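Local coordinates for probable protein phosphatase 2C 50 (Oryza sativa subsp. japonica, PDB 5ZCG), which probably removes phosphate from serine and threonine residues of target proteins as a magnesium-dependent phosphatase of the PP2C family, at residues P2-R10 and D290-M301; D116-R124 and V132-E140. The protein carries 5 engineered substitutions. All coordinates share one frame; numbering follows the deposited sequence.

Interaction 1 of 2, residues P2-R10 and D290-M301; sequences PVWGCASTR and DPAAQAAADYLM
D290 N, at the start of the helix, donates to W4 O at 2.7 Å in an almost linear bond. The D290 carboxylate caps A293 N through OD2, and V3 CG1 rests 3.3 Å from D290 CG. One turn on, Q294 lays its amide against the backbone of C6 and uses both ends of it: C6 N donates to OE1 at 2.9 Å, and NE2 donates to C6 O at 3.0 Å. Neither bond is ideal, since each donor sits above the plane of the carbonyl it meets. With CG anti to the backbone N (chi1 -175°) and the chain bent at chi2, the amide folds up to the strand while its NE2 also gives a straight bond to D298 OD2. T289 OG1 is a further partner of OE1. Alanines A293, A297 and A7 let strand and helix approach closely, and M301 fills the far end. G5 passes over the first turn, with A293 CB 3.5 Å from G5 N; a side chain at G5 would run into the helix backbone. A7 CB meets A297 CB at 3.9 Å, and M301 SD lies against both the S8 backbone and T9 CG2. The amide pairing thus gives the helix a polar grip on the edge strand 3-9, whose other side pairs with strand 313-319.

Interaction 2 of 2, residues D116-R124 and V132-E140; sequences DEVSGRVTR and VRSEPVTAE
R124 starts out with CG between its own backbone N and carbonyl carbon (chi1 54°), then runs extended to NE, which carries its guanidinium past R133 to the backbone of E135. V137 CG1 stands beside its own backbone N, anti to the carbonyl carbon (chi1 -50°), and so sits over one face of that guanidinium, 3.6 Å from R124 CZ, while R133 CB covers the opposite face. Held flat between them, the group points NH1 at E135 O, 2.8 Å away and near the guanidinium plane; NH2 adds a weak bond to the same oxygen. The R133 guanidinium is tilted 30° from that of R124 and turns to its own partner, with NH1 in a salt bridge to E135 OE2. Without the guanidinium, as with an alanine at R124, E135 O would probably lose both donors and a gap would open between V137 CG1 and R133 CB. The main chains of R124 and R133 form an antiparallel hydrogen-bonded pair, with R124 N to R133 O at 2.7 Å. Farther back, V137 N donates to V118 O at 2.9 Å, and V118 CG1 packs on V137 CG2. A side chain on G120 would run into P136 N and sit tight against S134 O. Positive phi at G120, the R121 N to D116 O bond and a weak G120 N to E117 O bond close helix 99-118 in a Schellman motif; after loop 119-123 comes a short two-stranded antiparallel hairpin, 124-125 with 132-133.

How the interactions relate
Interaction 2 is nested in sequence inside the loop closed by interaction 1, which brings the N-terminal strand 3-9 against helix 291-306 near the other end of the chain. Their centres are 33 Å apart and their nearest atoms about 18 Å, so the two do not touch. They also share no sheet: strand 3-9 is an outermost strand of the five-stranded antiparallel sheet, whereas 124-125 and 132-133 make a separate small hairpin beyond helix 99-118. That arrangement fits the PP2C fold, a beta sandwich flanked by helices. Interaction 1 joins a helix to one sheet of the sandwich; interaction 2 lies at the periphery, where V118 and R124 pack on Y71 of helix 67-91.

Interaction 1 of 2, residues P2-R10 and D290-M301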
# COMPACT_ATOMS: atom_id res chain seq x y z
N PRO A 2 26.53 10.44 4.32
CA PRO A 2 25.69 10.47 3.11
C PRO A 2 25.24 11.89 2.75
O PRO A 2 25.01 12.73 3.62
CB PRO A 2 24.49 9.59 3.48
CG PRO A 2 24.43 9.64 4.95
CD PRO A 2 25.86 9.70 5.40
N VAL A 3 25.14 12.13 1.45
CA VAL A 3 24.82 13.44 0.90
C VAL A 3 23.44 13.32 0.27
O VAL A 3 23.29 12.75 -0.81
CB VAL A 3 25.88 13.89 -0.12
CG1 VAL A 3 25.60 15.29 -0.62
CG2 VAL A 3 27.28 13.78 0.49
N TRP A 4 22.41 13.82 0.95
CA TRP A 4 21.05 13.55 0.50
C TRP A 4 20.14 14.72 0.79
O TRP A 4 20.39 15.55 1.67
CB TRP A 4 20.49 12.29 1.16
CG TRP A 4 20.44 12.41 2.65
CD1 TRP A 4 21.48 12.21 3.52
CD2 TRP A 4 19.31 12.77 3.45
NE1 TRP A 4 21.06 12.41 4.82
CE2 TRP A 4 19.73 12.76 4.80
CE3 TRP A 4 17.98 13.09 3.16
CZ2 TRP A 4 18.87 13.06 5.85
CZ3 TRP A 4 17.13 13.39 4.20
CH2 TRP A 4 17.57 13.38 5.53
N GLY A 5 19.04 14.76 0.04
CA GLY A 5 17.98 15.71 0.29
C GLY A 5 16.63 15.04 0.13
O GLY A 5 16.48 14.07 -0.62
N CYS A 6 15.64 15.56 0.86
CA CYS A 6 14.31 14.97 0.87
C CYS A 6 13.26 16.08 0.84
O CYS A 6 13.27 16.96 1.71
CB CYS A 6 14.11 14.09 2.10
SG CYS A 6 12.51 13.25 2.13
N ALA A 7 12.38 16.03 -0.15
CA ALA A 7 11.26 16.96 -0.27
C ALA A 7 9.97 16.16 -0.34
O ALA A 7 9.85 15.23 -1.14
CB ALA A 7 11.41 17.85 -1.51
N SER A 8 8.99 16.53 0.48
CA SER A 8 7.71 15.84 0.50
C SER A 8 6.57 16.82 0.74
O SER A 8 6.72 17.78 1.50
CB SER A 8 7.69 14.76 1.58
OG SER A 8 7.32 15.32 2.83
N THR A 9 5.44 16.57 0.08
CA THR A 9 4.23 17.37 0.29
C THR A 9 3.00 16.51 0.05
O THR A 9 2.98 15.64 -0.82
CB THR A 9 4.18 18.61 -0.62
OG1 THR A 9 2.95 19.31 -0.40
CG2 THR A 9 4.27 18.21 -2.09
N ARG A 10 1.95 16.79 0.83
CA ARG A 10 0.65 16.20 0.55
C ARG A 10 0.11 16.66 -0.80
O ARG A 10 -0.75 15.99 -1.37
CB ARG A 10 -0.32 16.54 1.68
CG ARG A 10 -0.89 17.95 1.61
CD ARG A 10 -1.64 18.30 2.88
NE ARG A 10 -2.01 19.71 2.93
CZ ARG A 10 -2.98 20.25 2.19
NH1 ARG A 10 -3.69 19.50 1.36
NH2 ARG A 10 -3.25 21.55 2.30
N ASP A 290 21.60 17.78 2.67
CA ASP A 290 22.59 18.51 1.89
C ASP A 290 21.90 19.54 1.00
O ASP A 290 20.93 19.20 0.31
CB ASP A 290 23.41 17.57 1.03
CG ASP A 290 24.28 18.30 0.02
OD1 ASP A 290 25.38 18.76 0.41
OD2 ASP A 290 23.89 18.40 -1.16
N PRO A 291 22.38 20.79 0.98
CA PRO A 291 21.65 21.85 0.24
C PRO A 291 21.48 21.58 -1.25
O PRO A 291 20.40 21.85 -1.79
CB PRO A 291 22.51 23.09 0.49
CG PRO A 291 23.23 22.81 1.77
CD PRO A 291 23.49 21.33 1.78
N ALA A 292 22.51 21.08 -1.95
CA ALA A 292 22.38 20.84 -3.38
C ALA A 292 21.38 19.72 -3.66
O ALA A 292 20.49 19.85 -4.52
CB ALA A 292 23.74 20.50 -3.98
N ALA A 293 21.50 18.61 -2.93
CA ALA A 293 20.55 17.51 -3.10
C ALA A 293 19.16 17.90 -2.62
O ALA A 293 18.16 17.45 -3.20
CB ALA A 293 21.05 16.28 -2.34
N GLN A 294 19.08 18.73 -1.58
CA GLN A 294 17.78 19.23 -1.13
C GLN A 294 17.13 20.09 -2.20
O GLN A 294 15.91 20.01 -2.42
CB GLN A 294 17.93 20.02 0.17
CG GLN A 294 16.60 20.48 0.76
CD GLN A 294 15.67 19.32 1.03
OE1 GLN A 294 16.05 18.35 1.69
NE2 GLN A 294 14.45 19.41 0.52
N ALA A 295 17.92 20.93 -2.88
CA ALA A 295 17.37 21.74 -3.96
C ALA A 295 16.92 20.87 -5.12
O ALA A 295 15.89 21.15 -5.75
CB ALA A 295 18.40 22.78 -4.42
N ALA A 296 17.66 19.80 -5.41
CA ALA A 296 17.24 18.87 -6.46
C ALA A 296 15.91 18.21 -6.11
O ALA A 296 15.01 18.12 -6.95
CB ALA A 296 18.33 17.82 -6.69
N ALA A 297 15.77 17.75 -4.87
CA ALA A 297 14.53 17.10 -4.45
C ALA A 297 13.37 18.08 -4.44
O ALA A 297 12.25 17.74 -4.86
CB ALA A 297 14.71 16.45 -3.08
N ASP A 298 13.61 19.31 -3.98
CA ASP A 298 12.58 20.34 -4.00
C ASP A 298 12.14 20.66 -5.43
O ASP A 298 10.95 20.83 -5.69
CB ASP A 298 13.08 21.61 -3.31
CG ASP A 298 12.92 21.57 -1.81
OD1 ASP A 298 11.87 21.09 -1.33
OD2 ASP A 298 13.85 22.01 -1.10
N TYR A 299 13.10 20.74 -6.35
CA TYR A 299 12.76 21.00 -7.74
C TYR A 299 11.93 19.86 -8.33
O TYR A 299 10.97 20.12 -9.06
CB TYR A 299 14.04 21.21 -8.56
CG TYR A 299 13.83 21.97 -9.85
CD1 TYR A 299 13.31 21.35 -10.97
CD2 TYR A 299 14.18 23.31 -9.95
CE1 TYR A 299 13.13 22.03 -12.15
CE2 TYR A 299 14.01 24.01 -11.14
CZ TYR A 299 13.48 23.36 -12.23
OH TYR A 299 13.29 24.03 -13.41
N LEU A 300 12.28 18.61 -8.03
CA LEU A 300 11.49 17.49 -8.56
C LEU A 300 10.08 17.50 -7.98
O LEU A 300 9.10 17.28 -8.71
CB LEU A 300 12.19 16.16 -8.25
CG LEU A 300 13.33 15.81 -9.21
CD1 LEU A 300 14.10 14.57 -8.75
CD2 LEU A 300 12.85 15.65 -10.65
N MET A 301 9.95 17.75 -6.68
CA MET A 301 8.63 17.90 -6.05
C MET A 301 7.80 18.97 -6.73
O MET A 301 6.66 18.71 -7.17
CB MET A 301 8.81 18.22 -4.56
CG MET A 301 7.52 18.56 -3.81
SD MET A 301 7.70 18.43 -2.01
CE MET A 301 7.54 20.15 -1.52

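Interaction 2 of 2, residues D116-R124 and V132-E140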
# COMPACT_ATOMS: atom_id res chain seq x y z
N ASP A 116 4.23 -8.78 9.14
CA ASP A 116 3.64 -9.56 10.23
C ASP A 116 3.41 -8.71 11.46
O ASP A 116 2.44 -8.91 12.20
CB ASP A 116 4.55 -10.74 10.57
CG ASP A 116 4.46 -11.88 9.57
OD1 ASP A 116 3.44 -11.97 8.86
OD2 ASP A 116 5.42 -12.68 9.49
N GLU A 117 4.30 -7.75 11.72
CA GLU A 117 4.08 -6.83 12.83
C GLU A 117 2.87 -5.94 12.57
O GLU A 117 2.08 -5.68 13.48
CB GLU A 117 5.33 -5.98 13.07
CG GLU A 117 6.50 -6.76 13.63
CD GLU A 117 7.73 -5.90 13.85
OE1 GLU A 117 8.77 -6.44 14.28
OE2 GLU A 117 7.66 -4.67 13.59
N VAL A 118 2.72 -5.47 11.33
CA VAL A 118 1.60 -4.61 10.99
C VAL A 118 0.29 -5.36 11.17
O VAL A 118 -0.67 -4.84 11.77
CB VAL A 118 1.75 -4.06 9.56
CG1 VAL A 118 0.41 -3.58 9.03
CG2 VAL A 118 2.76 -2.93 9.53
N SER A 119 0.23 -6.60 10.70
CA SER A 119 -1.00 -7.39 10.76
C SER A 119 -1.22 -8.08 12.10
O SER A 119 -2.22 -8.79 12.25
CB SER A 119 -1.01 -8.43 9.64
OG SER A 119 0.09 -9.32 9.75
N GLY A 120 -0.32 -7.90 13.06
CA GLY A 120 -0.51 -8.52 14.36
C GLY A 120 -0.25 -10.01 14.40
O GLY A 120 -0.66 -10.68 15.36
N ARG A 121 0.43 -10.57 13.39
CA ARG A 121 0.76 -11.99 13.40
C ARG A 121 1.92 -12.31 14.33
O ARG A 121 2.02 -13.46 14.78
CB ARG A 121 1.10 -12.46 11.98
CG ARG A 121 0.00 -12.22 10.95
CD ARG A 121 -1.31 -12.92 11.31
NE ARG A 121 -2.47 -12.18 10.82
CZ ARG A 121 -3.51 -11.82 11.58
NH1 ARG A 121 -3.54 -12.13 12.87
NH2 ARG A 121 -4.52 -11.15 11.04
N VAL A 122 2.79 -11.35 14.62
CA VAL A 122 3.88 -11.52 15.57
C VAL A 122 3.87 -10.33 16.53
O VAL A 122 3.28 -9.28 16.25
CB VAL A 122 5.27 -11.63 14.89
CG1 VAL A 122 5.33 -12.86 13.99
CG2 VAL A 122 5.59 -10.36 14.12
N THR A 123 4.53 -10.51 17.66
CA THR A 123 4.64 -9.45 18.66
C THR A 123 5.77 -8.49 18.29
O THR A 123 6.77 -8.88 17.68
CB THR A 123 4.88 -10.04 20.05
OG1 THR A 123 5.93 -11.01 19.97
CG2 THR A 123 3.62 -10.73 20.56
N ARG A 124 5.59 -7.23 18.67
CA ARG A 124 6.57 -6.19 18.39
C ARG A 124 6.93 -5.47 19.68
O ARG A 124 6.15 -5.46 20.64
CB ARG A 124 6.04 -5.20 17.32
CG ARG A 124 4.68 -4.58 17.64
CD ARG A 124 4.20 -3.63 16.53
NE ARG A 124 3.04 -2.85 16.91
CZ ARG A 124 1.81 -3.35 17.02
NH1 ARG A 124 1.59 -4.64 16.79
NH2 ARG A 124 0.81 -2.55 17.38
N VAL A 132 5.84 -4.69 25.05
CA VAL A 132 5.49 -5.54 23.92
C VAL A 132 4.14 -5.15 23.32
O VAL A 132 3.21 -4.79 24.04
CB VAL A 132 5.46 -7.02 24.33
CG1 VAL A 132 5.07 -7.89 23.14
CG2 VAL A 132 6.81 -7.44 24.89
N ARG A 133 4.04 -5.23 22.00
CA ARG A 133 2.81 -4.92 21.29
C ARG A 133 2.41 -6.16 20.51
O ARG A 133 3.28 -6.89 20.03
CB ARG A 133 3.01 -3.73 20.34
CG ARG A 133 3.39 -2.44 21.04
CD ARG A 133 2.23 -1.81 21.79
NE ARG A 133 0.93 -2.25 21.31
CZ ARG A 133 -0.23 -1.69 21.64
NH1 ARG A 133 -1.37 -2.16 21.16
NH2 ARG A 133 -0.25 -0.64 22.46
N SER A 134 1.12 -6.43 20.40
CA SER A 134 0.68 -7.64 19.71
C SER A 134 -0.47 -7.52 18.70
O SER A 134 -0.47 -8.22 17.69
CB SER A 134 0.33 -8.73 20.73
OG SER A 134 -0.97 -8.53 21.24
N GLU A 135 -1.45 -6.67 18.98
CA GLU A 135 -2.59 -6.53 18.08
C GLU A 135 -2.16 -5.76 16.84
O GLU A 135 -1.14 -5.07 16.85
CB GLU A 135 -3.74 -5.83 18.80
CG GLU A 135 -3.31 -4.77 19.79
CD GLU A 135 -4.48 -4.20 20.57
OE1 GLU A 135 -5.62 -4.65 20.31
OE2 GLU A 135 -4.28 -3.30 21.41
N PRO A 136 -2.91 -5.87 15.74
CA PRO A 136 -2.51 -5.19 14.50
C PRO A 136 -2.36 -3.69 14.70
O PRO A 136 -3.05 -3.07 15.52
CB PRO A 136 -3.65 -5.51 13.52
CG PRO A 136 -4.29 -6.74 14.08
CD PRO A 136 -4.17 -6.62 15.56
N VAL A 137 -1.43 -3.09 13.94
CA VAL A 137 -1.18 -1.67 14.11
C VAL A 137 -2.38 -0.85 13.67
O VAL A 137 -2.67 0.20 14.26
CB VAL A 137 0.10 -1.24 13.37
CG1 VAL A 137 1.26 -2.17 13.71
CG2 VAL A 137 -0.12 -1.18 11.86
N THR A 138 -3.13 -1.32 12.67
CA THR A 138 -4.27 -0.57 12.15
C THR A 138 -5.19 -1.53 11.41
O THR A 138 -5.03 -2.75 11.48
CB THR A 138 -3.80 0.60 11.27
OG1 THR A 138 -4.92 1.41 10.91
CG2 THR A 138 -3.11 0.08 10.01
N ALA A 139 -6.16 -0.97 10.69
CA ALA A 139 -7.19 -1.75 10.01
C ALA A 139 -6.60 -2.59 8.88
O ALA A 139 -5.44 -2.43 8.49
CB ALA A 139 -8.29 -0.84 9.48
N GLU A 140 -7.42 -3.51 8.36
CA GLU A 140 -6.93 -4.49 7.40
C GLU A 140 -6.80 -3.93 5.98
O GLU A 140 -6.13 -4.56 5.15
CB GLU A 140 -7.82 -5.74 7.41
CG GLU A 140 -9.25 -5.59 6.95
CD GLU A 140 -9.95 -6.94 6.82
OE1 GLU A 140 -9.30 -7.97 7.11
OE2 GLU A 140 -11.13 -6.97 6.42